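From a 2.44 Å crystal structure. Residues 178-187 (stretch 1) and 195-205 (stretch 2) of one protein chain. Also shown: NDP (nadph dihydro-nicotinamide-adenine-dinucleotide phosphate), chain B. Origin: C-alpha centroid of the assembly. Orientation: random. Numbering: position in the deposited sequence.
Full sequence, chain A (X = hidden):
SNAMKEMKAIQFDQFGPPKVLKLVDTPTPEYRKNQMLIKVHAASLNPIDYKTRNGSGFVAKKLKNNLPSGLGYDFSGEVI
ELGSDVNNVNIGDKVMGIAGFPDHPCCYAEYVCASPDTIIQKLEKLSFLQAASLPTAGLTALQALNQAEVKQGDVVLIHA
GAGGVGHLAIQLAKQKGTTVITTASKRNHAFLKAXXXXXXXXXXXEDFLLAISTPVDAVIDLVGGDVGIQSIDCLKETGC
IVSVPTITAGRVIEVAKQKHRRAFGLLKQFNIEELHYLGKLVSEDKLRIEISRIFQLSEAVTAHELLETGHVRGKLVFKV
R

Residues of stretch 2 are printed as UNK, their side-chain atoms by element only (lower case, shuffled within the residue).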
ATOM      1  N   THR A 178      13.545   5.720  16.213  1.00 19.86           N
ATOM      2  CA  THR A 178      12.390   6.038  17.046  1.00 19.13           C
ATOM      3  C   THR A 178      11.961   4.850  17.900  1.00 18.76           C
ATOM      4  O   THR A 178      12.224   3.698  17.556  1.00 18.79           O
ATOM      5  CB  THR A 178      11.201   6.507  16.193  1.00 17.42           C
ATOM      6  OG1 THR A 178      10.689   5.414  15.425  1.00 16.46           O
ATOM      7  CG2 THR A 178      11.632   7.624  15.265  1.00 17.57           C
ATOM      8  N   THR A 179      11.324   5.149  19.029  1.00 18.84           N
ATOM      9  CA  THR A 179      10.666   4.134  19.847  1.00 18.48           C
ATOM     10  C   THR A 179       9.330   3.815  19.185  1.00 16.37           C
ATOM     11  O   THR A 179       8.507   4.711  19.011  1.00 15.53           O
ATOM     12  CB  THR A 179      10.416   4.647  21.273  1.00 19.61           C
ATOM     13  OG1 THR A 179      11.655   5.073  21.848  1.00 21.71           O
ATOM     14  CG2 THR A 179       9.790   3.564  22.137  1.00 19.63           C
ATOM     15  N   VAL A 180       9.128   2.552  18.808  1.00 15.54           N
ATOM     16  CA  VAL A 180       7.951   2.148  18.046  1.00 13.87           C
ATOM     17  C   VAL A 180       6.990   1.346  18.915  1.00 13.89           C
ATOM     18  O   VAL A 180       7.347   0.290  19.445  1.00 14.55           O
ATOM     19  CB  VAL A 180       8.332   1.329  16.790  1.00 13.20           C
ATOM     20  CG1 VAL A 180       7.098   0.683  16.156  1.00 11.74           C
ATOM     21  CG2 VAL A 180       9.027   2.222  15.775  1.00 13.41           C
ATOM     22  N   ILE A 181       5.780   1.882  19.060  1.00 13.13           N
ATOM     23  CA  ILE A 181       4.661   1.199  19.694  1.00 13.27           C
ATOM     24  C   ILE A 181       3.719   0.810  18.568  1.00 12.02           C
ATOM     25  O   ILE A 181       3.554   1.568  17.609  1.00 11.34           O
ATOM     26  CB  ILE A 181       3.895   2.127  20.680  1.00 13.80           C
ATOM     27  CG1 ILE A 181       4.857   2.816  21.653  1.00 15.84           C
ATOM     28  CG2 ILE A 181       2.846   1.339  21.445  1.00 13.90           C
ATOM     29  CD1 ILE A 181       4.181   3.819  22.604  1.00 16.96           C
ATOM     30  N   THR A 182       3.092  -0.355  18.663  1.00 11.92           N
ATOM     31  CA  THR A 182       2.153  -0.762  17.622  1.00 10.80           C
ATOM     32  C   THR A 182       1.009  -1.581  18.177  1.00 11.10           C
ATOM     33  O   THR A 182       1.104  -2.108  19.280  1.00 12.26           O
ATOM     34  CB  THR A 182       2.859  -1.566  16.501  1.00 10.56           C
ATOM     35  OG1 THR A 182       1.929  -1.817  15.439  1.00  9.53           O
ATOM     36  CG2 THR A 182       3.397  -2.898  17.033  1.00 10.92           C
ATOM     37  N   THR A 183      -0.063  -1.688  17.397  1.00 10.53           N
ATOM     38  CA  THR A 183      -1.214  -2.512  17.761  1.00 11.35           C
ATOM     39  C   THR A 183      -1.359  -3.700  16.809  1.00 11.41           C
ATOM     40  O   THR A 183      -1.313  -3.535  15.592  1.00 10.68           O
ATOM     41  CB  THR A 183      -2.525  -1.693  17.781  1.00 11.33           C
ATOM     42  OG1 THR A 183      -2.649  -0.943  16.569  1.00  9.92           O
ATOM     43  CG2 THR A 183      -2.541  -0.735  18.966  1.00 11.52           C
ATOM     44  N   ALA A 184      -1.534  -4.891  17.379  1.00 12.52           N
ATOM     45  CA  ALA A 184      -1.744  -6.104  16.603  1.00 12.92           C
ATOM     46  C   ALA A 184      -2.329  -7.231  17.463  1.00 14.91           C
ATOM     47  O   ALA A 184      -2.371  -7.132  18.688  1.00 15.59           O
ATOM     48  CB  ALA A 184      -0.441  -6.543  15.988  1.00 12.46           C
ATOM     49  N   SER A 185      -2.778  -8.300  16.811  1.00 16.01           N
ATOM     50  CA  SER A 185      -3.172  -9.534  17.506  1.00 18.44           C
ATOM     51  C   SER A 185      -1.996 -10.135  18.268  1.00 19.21           C
ATOM     52  O   SER A 185      -0.842  -9.924  17.902  1.00 18.40           O
ATOM     53  CB  SER A 185      -3.686 -10.578  16.507  1.00 18.92           C
ATOM     54  OG  SER A 185      -4.866 -10.126  15.875  1.00 20.46           O
ATOM     55  N   LYS A 186      -2.303 -10.889  19.319  1.00 21.29           N
ATOM     56  CA  LYS A 186      -1.300 -11.653  20.064  1.00 22.98           C
ATOM     57  C   LYS A 186      -0.450 -12.487  19.108  1.00 22.86           C
ATOM     58  O   LYS A 186       0.765 -12.601  19.273  1.00 22.81           O
ATOM     59  CB  LYS A 186      -1.983 -12.573  21.091  1.00 25.30           C
ATOM     60  CG  LYS A 186      -1.025 -13.426  21.921  1.00 28.00           C
ATOM     61  CD  LYS A 186      -1.780 -14.396  22.840  1.00 31.96           C
ATOM     62  CE  LYS A 186      -0.853 -15.477  23.412  1.00 34.76           C
ATOM     63  NZ  LYS A 186      -1.597 -16.582  24.090  1.00 37.28           N
ATOM     64  N   ARG A 187      -1.120 -13.059  18.111  1.00 22.95           N
ATOM     65  CA  ARG A 187      -0.501 -13.863  17.057  1.00 23.24           C
ATOM     66  C   ARG A 187       0.632 -13.151  16.295  1.00 21.01           C
ATOM     67  O   ARG A 187       1.548 -13.808  15.794  1.00 20.84           O
ATOM     68  CB  ARG A 187      -1.597 -14.298  16.070  1.00 23.97           C
ATOM     69  CG  ARG A 187      -1.106 -15.059  14.868  1.00 26.04           C
ATOM     70  CD  ARG A 187      -2.243 -15.495  13.968  1.00 28.98           C
ATOM     71  NE  ARG A 187      -1.748 -16.428  12.952  1.00 31.30           N
ATOM     72  CZ  ARG A 187      -1.536 -17.729  13.149  1.00 34.16           C
ATOM     73  NH1 ARG A 187      -1.785 -18.292  14.329  1.00 36.94           N
ATOM     74  NH2 ARG A 187      -1.077 -18.479  12.154  1.00 35.64           N
ATOM     75  N   UNK A 195      10.697  -7.278  13.997  1.00 19.89           N
ATOM     76  CA  UNK A 195      10.865  -6.206  13.000  1.00 19.08           C
ATOM     77  C   UNK A 195      11.294  -4.862  13.602  1.00 19.25           C
ATOM     78  O   UNK A 195      11.654  -3.947  12.865  1.00 18.89           O
ATOM     79  c   UNK A 195       9.121  -7.114  11.247  1.00 17.47           C
ATOM     80  c   UNK A 195      10.248  -7.627  10.374  1.00 18.51           C
ATOM     81  c   UNK A 195       7.984  -6.592  10.391  1.00 16.34           C
ATOM     82  c   UNK A 195       9.581  -5.999  12.188  1.00 17.65           C
ATOM     83  N   UNK A 196      11.248  -4.741  14.929  1.00 20.29           N
ATOM     84  CA  UNK A 196      11.740  -3.544  15.619  1.00 20.70           C
ATOM     85  C   UNK A 196      10.774  -2.845  16.567  1.00 20.25           C
ATOM     86  O   UNK A 196      11.139  -1.847  17.180  1.00 20.83           O
ATOM     87  N   UNK A 197       9.550  -3.347  16.703  1.00 19.46           N
ATOM     88  CA  UNK A 197       8.615  -2.775  17.668  1.00 19.35           C
ATOM     89  C   UNK A 197       9.148  -2.980  19.087  1.00 21.20           C
ATOM     90  O   UNK A 197       9.641  -4.057  19.417  1.00 22.54           O
ATOM     91  c   UNK A 197       7.233  -3.404  17.517  1.00 18.40           C
ATOM     92  N   UNK A 198       9.067  -1.943  19.916  1.00 21.80           N
ATOM     93  CA  UNK A 198       9.439  -2.047  21.326  1.00 23.75           C
ATOM     94  C   UNK A 198       8.263  -2.544  22.159  1.00 23.64           C
ATOM     95  O   UNK A 198       8.452  -3.286  23.119  1.00 25.00           O
ATOM     96  c   UNK A 198       9.898  -0.696  21.870  1.00 24.72           C
ATOM     97  o   UNK A 198      11.624   1.085  24.258  1.00 34.74           O
ATOM     98  o   UNK A 198       9.459   0.745  24.499  1.00 33.26           O
ATOM     99  c   UNK A 198      10.580   0.432  24.035  1.00 31.77           C
ATOM    100  c   UNK A 198      10.682  -0.809  23.175  1.00 28.78           C
ATOM    101  N   UNK A 199       7.060  -2.111  21.795  1.00 22.14           N
ATOM    102  CA  UNK A 199       5.836  -2.525  22.476  1.00 22.26           C
ATOM    103  C   UNK A 199       4.785  -2.914  21.444  1.00 20.70           C
ATOM    104  O   UNK A 199       4.524  -2.165  20.501  1.00 19.19           O
ATOM    105  o   UNK A 199       4.039   0.574  24.865  1.00 23.93           O
ATOM    106  c   UNK A 199       3.585  -0.556  25.028  1.00 23.60           C
ATOM    107  c   UNK A 199       4.043  -1.715  24.151  1.00 23.00           C
ATOM    108  c   UNK A 199       5.309  -1.388  23.358  1.00 22.58           C
ATOM    109  n   UNK A 199       2.682  -0.837  25.962  1.00 24.05           N
ATOM    110  N   UNK A 200       4.194  -4.090  21.626  1.00 21.06           N
ATOM    111  CA  UNK A 200       3.066  -4.527  20.818  1.00 20.34           C
ATOM    112  C   UNK A 200       1.826  -4.658  21.690  1.00 20.24           C
ATOM    113  O   UNK A 200       1.742  -5.551  22.526  1.00 21.66           O
ATOM    114  c   UNK A 200       3.377  -5.864  20.174  1.00 20.72           C
ATOM    115  s   UNK A 200       4.787  -5.777  19.121  1.00 23.49           S
ATOM    116  N   UNK A 201       0.869  -3.766  21.483  1.00 18.84           N
ATOM    117  CA  UNK A 201      -0.360  -3.753  22.272  1.00 19.30           C
ATOM    118  C   UNK A 201      -1.392  -4.698  21.659  1.00 18.77           C
ATOM    119  O   UNK A 201      -1.721  -4.583  20.478  1.00 17.64           O
ATOM    120  c   UNK A 201      -0.381   0.096  22.857  1.00 18.23           C
ATOM    121  c   UNK A 201      -2.220  -2.338  23.215  1.00 19.69           C
ATOM    122  c   UNK A 201       0.071  -1.339  22.891  1.00 18.99           C
ATOM    123  c   UNK A 201      -0.965  -2.334  22.347  1.00 18.86           C
ATOM    124  N   UNK A 202      -1.885  -5.638  22.460  1.00 19.73           N
ATOM    125  CA  UNK A 202      -2.971  -6.515  22.045  1.00 19.69           C
ATOM    126  C   UNK A 202      -4.278  -5.753  22.152  1.00 19.44           C
ATOM    127  O   UNK A 202      -4.854  -5.646  23.238  1.00 20.45           O
ATOM    128  c   UNK A 202      -3.021  -7.784  22.901  1.00 21.46           C
ATOM    129  c   UNK A 202      -4.114  -8.742  22.457  1.00 22.25           C
ATOM    130  n   UNK A 202      -4.123  -9.937  23.031  1.00 24.48           N
ATOM    131  o   UNK A 202      -4.941  -8.411  21.606  1.00 22.33           O
ATOM    132  N   UNK A 203      -4.742  -5.234  21.019  1.00 17.86           N
ATOM    133  CA  UNK A 203      -5.892  -4.320  21.004  1.00 17.72           C
ATOM    134  C   UNK A 203      -7.250  -4.988  21.237  1.00 19.43           C
ATOM    135  O   UNK A 203      -8.247  -4.295  21.428  1.00 19.85           O
ATOM    136  c   UNK A 203      -5.222  -4.940  17.771  1.00 12.30           C
ATOM    137  c   UNK A 203      -5.914  -3.488  19.714  1.00 15.81           C
ATOM    138  c   UNK A 203      -6.774  -5.668  16.106  1.00 12.92           C
ATOM    139  c   UNK A 203      -5.493  -5.638  16.609  1.00 12.39           C
ATOM    140  c   UNK A 203      -7.522  -4.292  17.928  1.00 14.73           C
ATOM    141  c   UNK A 203      -7.803  -5.000  16.762  1.00 14.29           C
ATOM    142  c   UNK A 203      -6.225  -4.258  18.452  1.00 14.71           C
ATOM    143  o   UNK A 203      -7.015  -6.367  14.948  1.00 12.66           O
ATOM    144  N   UNK A 204      -7.286  -6.320  21.235  1.00 20.89           N
ATOM    145  CA  UNK A 204      -8.499  -7.065  21.602  1.00 23.16           C
ATOM    146  C   UNK A 204      -8.680  -7.159  23.107  1.00 25.38           C
ATOM    147  O   UNK A 204      -9.796  -7.346  23.589  1.00 27.20           O
ATOM    148  n   UNK A 204      -9.148  -7.882  18.696  1.00 21.89           N
ATOM    149  c   UNK A 204      -8.309  -8.553  19.558  1.00 22.41           C
ATOM    150  c   UNK A 204      -8.774  -8.118  17.451  1.00 21.24           C
ATOM    151  c   UNK A 204      -8.462  -8.489  21.043  1.00 23.60           C
ATOM    152  n   UNK A 204      -7.726  -8.924  17.475  1.00 20.88           N
ATOM    153  c   UNK A 204      -7.414  -9.207  18.781  1.00 21.84           C
ATOM    154  N   UNK A 205      -7.583  -7.037  23.846  1.00 25.97           N
ATOM    155  CA  UNK A 205      -7.570  -7.360  25.275  1.00 28.55           C
ATOM    156  C   UNK A 205      -7.963  -6.154  26.132  1.00 29.08           C
ATOM    157  O   UNK A 205      -8.601  -6.309  27.165  1.00 30.99           O
ATOM    158  c   UNK A 205      -6.190  -8.930  26.751  1.00 32.87           C
ATOM    159  o   UNK A 205      -3.828  -9.187  26.334  1.00 34.55           O
ATOM    160  o   UNK A 205      -4.856 -10.780  27.489  1.00 36.54           O
ATOM    161  c   UNK A 205      -6.182  -7.875  25.666  1.00 28.82           C
ATOM    162  c   UNK A 205      -4.860  -9.686  26.865  1.00 35.18           C
TER
HETATM  163  PA  NDP B 500      -3.827  -4.263   5.472  1.00  9.67           P
HETATM  164  O1A NDP B 500      -5.038  -4.982   5.032  1.00  9.38           O
HETATM  165  O2A NDP B 500      -2.605  -4.864   4.904  1.00  9.30           O
HETATM  166  O5B NDP B 500      -3.720  -4.284   7.075  1.00 10.56           O
HETATM  167  C5B NDP B 500      -4.063  -5.468   7.770  1.00 11.36           C
HETATM  168  C4B NDP B 500      -3.611  -5.365   9.218  1.00 10.76           C
HETATM  169  O4B NDP B 500      -4.519  -4.554   9.934  1.00 10.87           O
HETATM  170  C3B NDP B 500      -3.563  -6.698   9.954  1.00 11.55           C
HETATM  171  O3B NDP B 500      -2.219  -7.078  10.160  1.00 10.96           O
HETATM  172  C2B NDP B 500      -4.297  -6.459  11.269  1.00 11.52           C
HETATM  173  O2B NDP B 500      -3.554  -6.868  12.396  1.00 11.55           O
HETATM  174  C1B NDP B 500      -4.493  -4.952  11.285  1.00 10.36           C
HETATM  175  N9A NDP B 500      -5.730  -4.500  11.941  1.00 10.61           N
HETATM  176  C8A NDP B 500      -7.019  -4.757  11.544  1.00 12.21           C
HETATM  177  N7A NDP B 500      -7.862  -4.139  12.396  1.00 12.42           N
HETATM  178  C5A NDP B 500      -7.133  -3.491  13.328  1.00 10.47           C
HETATM  179  C6A NDP B 500      -7.504  -2.719  14.419  1.00  9.73           C
HETATM  180  N6A NDP B 500      -8.786  -2.523  14.678  1.00 10.57           N
HETATM  181  N1A NDP B 500      -6.533  -2.169  15.226  1.00  8.93           N
HETATM  182  C2A NDP B 500      -5.194  -2.389  14.935  1.00  8.24           C
HETATM  183  N3A NDP B 500      -4.823  -3.154  13.842  1.00  8.14           N
HETATM  184  C4A NDP B 500      -5.786  -3.702  13.052  1.00  9.65           C
HETATM  185  O3  NDP B 500      -3.935  -2.697   5.108  1.00 10.58           O
HETATM  186  PN  NDP B 500      -2.749  -1.741   4.574  1.00 10.39           P
HETATM  187  O1N NDP B 500      -2.455  -2.078   3.166  1.00 11.69           O
HETATM  188  O2N NDP B 500      -1.635  -1.656   5.531  1.00 10.06           O
HETATM  189  O5D NDP B 500      -3.527  -0.334   4.586  1.00 11.43           O
HETATM  190  C5D NDP B 500      -4.154   0.161   5.752  1.00 10.81           C
HETATM  191  C4D NDP B 500      -5.137   1.265   5.379  1.00 10.98           C
HETATM  192  O4D NDP B 500      -4.455   2.340   4.761  1.00 10.77           O
HETATM  193  C3D NDP B 500      -6.188   0.768   4.397  1.00 11.92           C
HETATM  194  O3D NDP B 500      -7.460   1.221   4.801  1.00 12.00           O
HETATM  195  C2D NDP B 500      -5.770   1.365   3.070  1.00 12.48           C
HETATM  196  O2D NDP B 500      -6.867   1.588   2.202  1.00 13.55           O
HETATM  197  C1D NDP B 500      -5.059   2.648   3.514  1.00 11.98           C
HETATM  198  N1N NDP B 500      -4.042   3.166   2.570  1.00 11.57           N
HETATM  199  C2N NDP B 500      -4.114   4.492   2.221  1.00 12.08           C
HETATM  200  C3N NDP B 500      -3.242   5.064   1.298  1.00 12.08           C
HETATM  201  C7N NDP B 500      -3.333   6.516   0.928  1.00 12.38           C
HETATM  202  O7N NDP B 500      -2.428   7.028  -0.026  1.00 13.05           O
HETATM  203  N7N NDP B 500      -4.263   7.285   1.492  1.00 10.79           N
HETATM  204  C4N NDP B 500      -2.197   4.184   0.671  1.00 12.70           C
HETATM  205  C5N NDP B 500      -2.165   2.752   1.101  1.00 12.66           C
HETATM  206  C6N NDP B 500      -3.096   2.318   2.040  1.00 12.52           C
HETATM  207  P2B NDP B 500      -3.987  -8.158  13.258  1.00 14.31           P
HETATM  208  O1X NDP B 500      -2.853  -8.503  14.191  1.00 14.81           O
HETATM  209  O2X NDP B 500      -4.241  -9.332  12.343  1.00 16.49           O
HETATM  210  O3X NDP B 500      -5.222  -7.891  14.074  1.00 14.93           O
HETATM  211  O   HOH W   1      11.448   0.412  18.713  1.00 12.31           O
HETATM  212  O   HOH W   2      -5.084 -11.176  20.206  1.00 11.33           O

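Position 195 has four side-chain carbons, forked at the second. They reach nothing on stretch 1. This is Leu195.

Position 196 has no side-chain atoms. Its phi is positive, 126°, where a CB would jam against the carbonyl O of Leu195. It is Gly196, and it closes a helix in a Schellman motif. Water 1 accepts from Val180 N (3.2 Å) and donates to Gly196 O (2.7 Å).

Position 197 carries one carbon. That CB lies 3.9 Å from Thr182 CG2 and 4.3 Å from Val180 CG1. This is Ala197.

Position 198 has three carbons, the third bearing two oxygens. One oxygen touches Thr179 CG2. The carboxylate marks Glu198. Its OE1 is 3.7 Å from Thr179 CG2, while its backbone N donates to Val180 O (2.9 Å).

Position 199 also has three carbons, but the third bears one oxygen and one nitrogen. The oxygen lies near Ile181 CG2. This amide is Gln199. Its OE1 lies 3.7 Å from Ile181 CG2. Its N makes a weak bond to Val180 O (3.4 Å), and its O accepts from Thr182 N (3.0 Å).

Position 200 has one carbon followed by sulfur, and the sulfur touches Thr182 CG2. This is Cys200. SG sits 3.8 Å from Thr182 CG2, on the opposite face of the sheet from Gln199.

Position 201 has four carbons, forked at the first, with one arm two carbons long. The end of that arm meets Ile181 CG2. That is Ile201. CD1 packs 3.7 Å from Ile181 CG2. Ile201 N donates to Thr182 O (2.8 Å), and Ile201 O accepts from Ala184 N (3.1 Å).

Position 202 has two carbons, the second bearing oxygen and nitrogen. The nitrogen lies near Lys186 CB. The short amide is Asn202. ND2 is 3.9 Å from Lys186 CB. Its OD1 accepts from water 2 (3.1 Å), which accepts from Lys186 N (2.9 Å).

Position 203 has one carbon, then a six-carbon ring bearing an oxygen. The ring edge meets Ala184 C. This is Tyr203. CE2 lies 3.6 Å from Ala184 C. NDP N1A lies over one face. OH donates to NDP O3X (2.5 Å).

Position 204 has one carbon and a five-membered ring of three carbons and two nitrogens. One ring nitrogen approaches Ser185 OG. This is His204. NE2 makes a weak bond to Ser185 OG (3.5 Å), and His204 N donates to Asn202 OD1 (3.2 Å).

Position 205 has three carbons and a terminal pair of oxygens, with no contact to stretch 1. This is Glu205.

The contact is a parallel strand pairing held by alternating backbone bonds. Ile181, Thr183, Gln199 and Ile201 share one face. Beyond the strands, both stretches bind the NDP phosphate: Ser185 N donates to O1X (2.6 Å), and Ser185 OG joins Tyr203 OH at O3X, at 2.9 Å from OG.

Stretch 2 (195-205) LGAEQCINYHE
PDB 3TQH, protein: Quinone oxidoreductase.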